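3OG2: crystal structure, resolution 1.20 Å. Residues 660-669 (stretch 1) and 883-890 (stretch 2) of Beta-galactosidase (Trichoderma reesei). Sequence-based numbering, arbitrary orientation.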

ATOM      1  N   LEU A 660       0.510  29.590 -15.790  1.00 17.39           N
ATOM      2  CA  LEU A 660      -0.920  29.716 -15.458  1.00 16.19           C
ATOM      3  C   LEU A 660      -1.242  31.107 -14.951  1.00 16.51           C
ATOM      4  O   LEU A 660      -0.355  31.866 -14.599  1.00 18.72           O
ATOM      5  N   LYS A 661      -2.503  31.430 -14.897  1.00 16.37           N
ATOM      6  CA  LYS A 661      -2.917  32.734 -14.333  1.00 17.21           C
ATOM      7  C   LYS A 661      -3.183  32.528 -12.844  1.00 14.99           C
ATOM      8  O   LYS A 661      -4.248  32.023 -12.428  1.00 15.84           O
ATOM      9  N   TRP A 662      -2.210  32.837 -12.025  1.00 14.53           N
ATOM     10  CA  TRP A 662      -2.268  32.615 -10.584  1.00 13.84           C
ATOM     11  C   TRP A 662      -2.982  33.774  -9.869  1.00 14.00           C
ATOM     12  O   TRP A 662      -2.740  34.931 -10.173  1.00 14.44           O
ATOM     13  N   TYR A 663      -3.818  33.404  -8.907  1.00 11.34           N
ATOM     14  CA  TYR A 663      -4.508  34.342  -8.050  1.00 12.38           C
ATOM     15  C   TYR A 663      -4.021  34.109  -6.632  1.00 12.00           C
ATOM     16  O   TYR A 663      -3.793  32.974  -6.258  1.00 13.14           O
ATOM     17  N   LYS A 664      -3.946  35.178  -5.846  1.00 11.90           N
ATOM     18  CA  LYS A 664      -3.439  35.073  -4.476  1.00 12.15           C
ATOM     19  C   LYS A 664      -4.420  35.631  -3.465  1.00 12.14           C
ATOM     20  O   LYS A 664      -5.080  36.640  -3.749  1.00 13.87           O
ATOM     21  N   VAL A 665      -4.437  35.024  -2.279  1.00 11.33           N
ATOM     22  CA  VAL A 665      -5.191  35.593  -1.160  1.00 11.63           C
ATOM     23  C   VAL A 665      -4.330  35.480   0.099  1.00 11.29           C
ATOM     24  O   VAL A 665      -3.660  34.466   0.301  1.00 12.56           O
ATOM     25  N   ASP A 666      -4.342  36.526   0.932  1.00 12.68           N
ATOM     26  CA  ASP A 666      -3.679  36.418   2.250  1.00 12.03           C
ATOM     27  C   ASP A 666      -4.396  35.393   3.086  1.00 11.25           C
ATOM     28  O   ASP A 666      -5.613  35.491   3.261  1.00 12.41           O
ATOM     29  N   SER A 667      -3.641  34.416   3.574  1.00  9.56           N
ATOM     30  CA  SER A 667      -4.278  33.430   4.423  1.00  9.43           C
ATOM     31  C   SER A 667      -3.834  33.554   5.876  1.00  8.85           C
ATOM     32  O   SER A 667      -3.981  32.614   6.651  1.00 10.53           O
ATOM     33  N   LEU A 668      -3.355  34.737   6.260  1.00  9.36           N
ATOM     34  CA  LEU A 668      -3.219  35.057   7.681  1.00 10.16           C
ATOM     35  C   LEU A 668      -3.802  36.440   7.962  1.00  9.64           C
ATOM     36  O   LEU A 668      -3.155  37.355   8.516  1.00 10.34           O
ATOM     37  N   PRO A 669      -5.080  36.661   7.634  1.00  9.72           N
ATOM     38  CA  PRO A 669      -5.701  37.955   7.932  1.00 10.22           C
ATOM     39  C   PRO A 669      -5.832  38.198   9.439  1.00 10.03           C
ATOM     40  O   PRO A 669      -6.038  39.322   9.864  1.00 10.35           O
ATOM     41  N   GLY A 883       4.533  34.692   7.057  1.00 10.31           N
ATOM     42  CA  GLY A 883       3.083  34.793   6.883  1.00 11.42           C
ATOM     43  C   GLY A 883       2.637  33.632   6.021  1.00  9.95           C
ATOM     44  O   GLY A 883       3.356  32.656   5.789  1.00 11.09           O
ATOM     45  N   ILE A 884       1.383  33.683   5.585  1.00  8.92           N
ATOM     46  CA  ILE A 884       0.785  32.542   4.885  1.00  9.53           C
ATOM     47  C   ILE A 884      -0.068  33.098   3.763  1.00  9.67           C
ATOM     48  O   ILE A 884      -0.975  33.931   4.001  1.00 12.92           O
ATOM     49  N   ALA A 885       0.197  32.653   2.539  1.00  9.95           N
ATOM     50  CA  ALA A 885      -0.604  33.063   1.395  1.00 10.11           C
ATOM     51  C   ALA A 885      -1.170  31.844   0.696  1.00  9.45           C
ATOM     52  O   ALA A 885      -0.577  30.784   0.782  1.00 13.21           O
ATOM     53  N   PHE A 886      -2.291  31.980   0.032  1.00  9.55           N
ATOM     54  CA  PHE A 886      -2.806  30.865  -0.734  1.00  9.83           C
ATOM     55  C   PHE A 886      -2.936  31.303  -2.198  1.00  9.48           C
ATOM     56  O   PHE A 886      -3.402  32.412  -2.460  1.00 10.77           O
ATOM     57  N   TYR A 887      -2.530  30.421  -3.074  1.00  9.31           N
ATOM     58  CA  TYR A 887      -2.489  30.649  -4.505  1.00 10.17           C
ATOM     59  C   TYR A 887      -3.388  29.663  -5.224  1.00  9.80           C
ATOM     60  O   TYR A 887      -3.333  28.463  -4.949  1.00 11.08           O
ATOM     61  N   ALA A 888      -4.184  30.141  -6.173  1.00 10.97           N
ATOM     62  CA  ALA A 888      -5.065  29.262  -6.921  1.00 10.77           C
ATOM     63  C   ALA A 888      -4.936  29.545  -8.424  1.00 11.37           C
ATOM     64  O   ALA A 888      -4.765  30.692  -8.826  1.00 11.75           O
ATOM     65  N   ALA A 889      -5.077  28.485  -9.226  1.00 11.69           N
ATOM     66  CA  ALA A 889      -5.020  28.692 -10.686  1.00 11.52           C
ATOM     67  C   ALA A 889      -5.846  27.631 -11.368  1.00 10.83           C
ATOM     68  O   ALA A 889      -5.931  26.497 -10.865  1.00 12.16           O
ATOM     69  N   LYS A 890      -6.430  27.953 -12.506  1.00 11.37           N
ATOM     70  CA  LYS A 890      -7.083  26.983 -13.325  1.00 11.55           C
ATOM     71  C   LYS A 890      -6.038  26.280 -14.200  1.00 13.21           C
ATOM     72  O   LYS A 890      -5.182  26.896 -14.808  1.00 15.64           O
TER

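What holds the two backbones close enough for their side chains to mesh? The strand containing Tyr 663 to Asp 666 runs antiparallel to the strand containing Gly 883 to Lys 890. Tyr 663 and Ala 888 exchange a pair of backbone hydrogen bonds, as do Val 665 and Phe 886. Past the strand, Ser 667 N still reaches Ile 884 O at 2.7 Å. As in any beta strand, successive side chains alternate: Tyr 663, Val 665, Phe 886 and Ala 888 share one face of the sheet, Lys 664, Asp 666, Ala 885 and Tyr 887 the other.

Where does a small bump fit a hollow? At Ala 889, whose methyl points toward the first stretch and sits over one face of the Trp 662 ring, with Ala 889 CB 3.5 Å from Trp 662 CE3, the shortest of the apolar side-chain contacts here. Trp 662 (chi1 m) leaves its backbone sideways, but its ring comes back across the neighbouring strand, bringing CE3 to 3.8 Å from Tyr 887 CB. Leu 660, m at chi1 and t at chi2, also points toward the other stretch and adds a second wall to the methyl's pocket, its CB 3.9 Å from Ala 889 CB.

How do the side chains on the two faces, and just past the strand, fit together? Lys 664, extended through its first three chi angles (all t), lays its aliphatic chain along the other strand: CG is 3.7 Å from Tyr 887 CE2, and CE is 3.9 Å from the small methyl CB of Ala 885. Tyr 887 (m) lies obliquely to that chain. On the opposite face, Val 665 (p) places CG1 3.9 Å from Phe 886 CB, near the plane of the Phe 886 ring at its edge; Phe 886 (t) then carries the end of its ring away. Tyr 663 (m) has Ala 888 O at its ring edge. Farther along, Ser 667 (t) and Leu 668 (t, p) point toward the other stretch, Ser 667 CB lying 4.0 Å from Ile 884 CG2 and Leu 668 CD1 a looser 4.3 Å from CD1 of Ile 884 (m, t).

Which waters and polar side chains complete the contact? Water 1 joins Lys 661 O (2.7 Å) to Lys 890 N (2.9 Å); water 2 joins Lys 661 N (3.0 Å) to Lys 890 O (2.7 Å). Water 3 links Asp 666 OD1 (2.9 Å) to Ile 884 N (3.0 Å), next to the Ser 667 N to Ile 884 O bond. Asp 666 OD1 (chi1 t) also accepts from Leu 668 N at 2.8 Å, and Lys 661 NZ donates to Tyr 663 OH at 2.8 Å.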

ATOM      1  CB  LEU A 660      -1.383  28.665 -14.417  1.00 16.33           C
ATOM      2  CG  LEU A 660      -1.172  27.199 -14.846  1.00 17.70           C
ATOM      3  CD1 LEU A 660      -1.553  26.288 -13.689  1.00 18.51           C
ATOM      4  CD2 LEU A 660      -1.926  26.827 -16.119  1.00 19.62           C
ATOM      5  CB  LYS A 661      -4.147  33.242 -15.072  1.00 17.62           C
ATOM      6  CG  LYS A 661      -4.542  34.616 -14.636  1.00 21.10           C
ATOM      7  CD  LYS A 661      -5.655  35.212 -15.496  1.00 31.76           C
ATOM      8  CE  LYS A 661      -5.928  36.627 -14.999  1.00 35.77           C
ATOM      9  NZ  LYS A 661      -7.268  37.124 -15.370  1.00 58.21           N
ATOM     10  CB  TRP A 662      -0.873  32.490  -9.965  1.00 15.24           C
ATOM     11  CG  TRP A 662      -0.244  31.164 -10.324  1.00 14.89           C
ATOM     12  CD1 TRP A 662       0.657  30.940 -11.323  1.00 17.26           C
ATOM     13  CD2 TRP A 662      -0.471  29.895  -9.700  1.00 12.60           C
ATOM     14  NE1 TRP A 662       1.013  29.606 -11.361  1.00 17.52           N
ATOM     15  CE2 TRP A 662       0.331  28.925 -10.367  1.00 14.95           C
ATOM     16  CE3 TRP A 662      -1.290  29.493  -8.636  1.00 13.05           C
ATOM     17  CZ2 TRP A 662       0.338  27.582  -9.991  1.00 16.13           C
ATOM     18  CZ3 TRP A 662      -1.290  28.167  -8.252  1.00 12.74           C
ATOM     19  CH2 TRP A 662      -0.494  27.220  -8.911  1.00 14.85           C
ATOM     20  CB  TYR A 663      -6.026  34.119  -8.107  1.00 14.31           C
ATOM     21  CG  TYR A 663      -6.609  34.577  -9.431  1.00 15.48           C
ATOM     22  CD1 TYR A 663      -6.635  33.789 -10.582  1.00 21.80           C
ATOM     23  CD2 TYR A 663      -7.160  35.854  -9.526  1.00 20.47           C
ATOM     24  CE1 TYR A 663      -7.197  34.290 -11.759  1.00 23.28           C
ATOM     25  CE2 TYR A 663      -7.715  36.347 -10.686  1.00 23.31           C
ATOM     26  CZ  TYR A 663      -7.726  35.545 -11.794  1.00 26.61           C
ATOM     27  OH  TYR A 663      -8.278  36.091 -12.931  1.00 35.06           O
ATOM     28  CB  LYS A 664      -2.125  35.859  -4.421  1.00 14.87           C
ATOM     29  CG  LYS A 664      -1.477  35.958  -3.040  1.00 15.75           C
ATOM     30  CD  LYS A 664      -0.310  36.937  -3.074  1.00 19.66           C
ATOM     31  CE  LYS A 664       0.385  37.030  -1.734  1.00 25.56           C
ATOM     32  NZ  LYS A 664       0.948  38.373  -1.430  1.00 64.07           N
ATOM     33  CB  VAL A 665      -6.582  34.955  -1.035  1.00 13.89           C
ATOM     34  CG1 VAL A 665      -6.535  33.479  -0.673  1.00 14.11           C
ATOM     35  CG2 VAL A 665      -7.414  35.695   0.030  1.00 15.20           C
ATOM     36  CB  ASP A 666      -3.746  37.790   2.894  1.00 14.69           C
ATOM     37  CG  ASP A 666      -2.969  37.866   4.205  1.00 19.82           C
ATOM     38  OD1 ASP A 666      -2.404  36.894   4.734  1.00 13.25           O
ATOM     39  OD2 ASP A 666      -2.904  39.013   4.711  1.00 24.41           O
ATOM     40  CB  SER A 667      -4.014  32.018   3.905  1.00  9.59           C
ATOM     41  OG  SER A 667      -4.792  31.046   4.654  1.00 10.21           O
ATOM     42  CB  LEU A 668      -1.753  34.914   8.072  1.00  9.73           C
ATOM     43  CG  LEU A 668      -1.497  34.789   9.577  1.00 10.81           C
ATOM     44  CD1 LEU A 668      -2.087  33.513  10.184  1.00 11.80           C
ATOM     45  CD2 LEU A 668       0.033  34.885   9.824  1.00 14.53           C
ATOM     46  CB  PRO A 669      -7.093  37.809   7.338  1.00 12.67           C
ATOM     47  CG  PRO A 669      -7.391  36.331   7.376  1.00 12.66           C
ATOM     48  CD  PRO A 669      -6.060  35.724   6.996  1.00 12.28           C
ATOM     49  CB  ILE A 884      -0.075  31.631   5.811  1.00 11.14           C
ATOM     50  CG1 ILE A 884       0.681  31.248   7.077  1.00 13.50           C
ATOM     51  CG2 ILE A 884      -0.535  30.405   5.007  1.00 11.98           C
ATOM     52  CD1 ILE A 884      -0.081  30.370   8.035  1.00 12.86           C
ATOM     53  CB  ALA A 885       0.255  33.773   0.359  1.00 12.32           C
ATOM     54  CB  PHE A 886      -4.175  30.434  -0.162  1.00 10.07           C
ATOM     55  CG  PHE A 886      -4.811  29.347  -1.010  1.00  9.51           C
ATOM     56  CD1 PHE A 886      -4.240  28.091  -1.111  1.00 10.58           C
ATOM     57  CD2 PHE A 886      -5.999  29.593  -1.694  1.00 10.46           C
ATOM     58  CE1 PHE A 886      -4.831  27.094  -1.875  1.00 10.55           C
ATOM     59  CE2 PHE A 886      -6.579  28.605  -2.490  1.00 11.25           C
ATOM     60  CZ  PHE A 886      -6.002  27.326  -2.587  1.00 11.09           C
ATOM     61  CB  TYR A 887      -1.073  30.486  -5.014  1.00 10.52           C
ATOM     62  CG  TYR A 887      -0.084  31.464  -4.391  1.00 10.63           C
ATOM     63  CD1 TYR A 887       0.651  31.152  -3.257  1.00 11.14           C
ATOM     64  CD2 TYR A 887       0.081  32.718  -4.983  1.00 11.60           C
ATOM     65  CE1 TYR A 887       1.528  32.072  -2.731  1.00 11.68           C
ATOM     66  CE2 TYR A 887       0.969  33.637  -4.458  1.00 11.26           C
ATOM     67  CZ  TYR A 887       1.708  33.312  -3.326  1.00 13.19           C
ATOM     68  OH  TYR A 887       2.599  34.190  -2.760  1.00 14.22           O
ATOM     69  CB  ALA A 888      -6.537  29.417  -6.537  1.00 14.12           C
ATOM     70  CB  ALA A 889      -3.593  28.686 -11.208  1.00 13.35           C
ATOM     71  CB  LYS A 890      -8.105  27.702 -14.239  1.00 14.61           C
ATOM     72  CG  LYS A 890      -8.934  26.711 -15.046  1.00 17.84           C
ATOM     73  CD  LYS A 890      -9.888  27.484 -15.975  1.00 28.00           C
ATOM     74  CE  LYS A 890     -11.247  27.709 -15.370  1.00 40.14           C
ATOM     75  NZ  LYS A 890     -12.064  28.629 -16.240  1.00 70.66           N
TER
HETATM   76  O   HOH W   1      -6.346  30.682 -13.472  1.00 19.27           O
HETATM   77  O   HOH W   2      -4.724  29.502 -15.554  1.00 21.00           O
HETATM   78  O   HOH W   3       0.319  36.451   5.562  1.00 14.90           O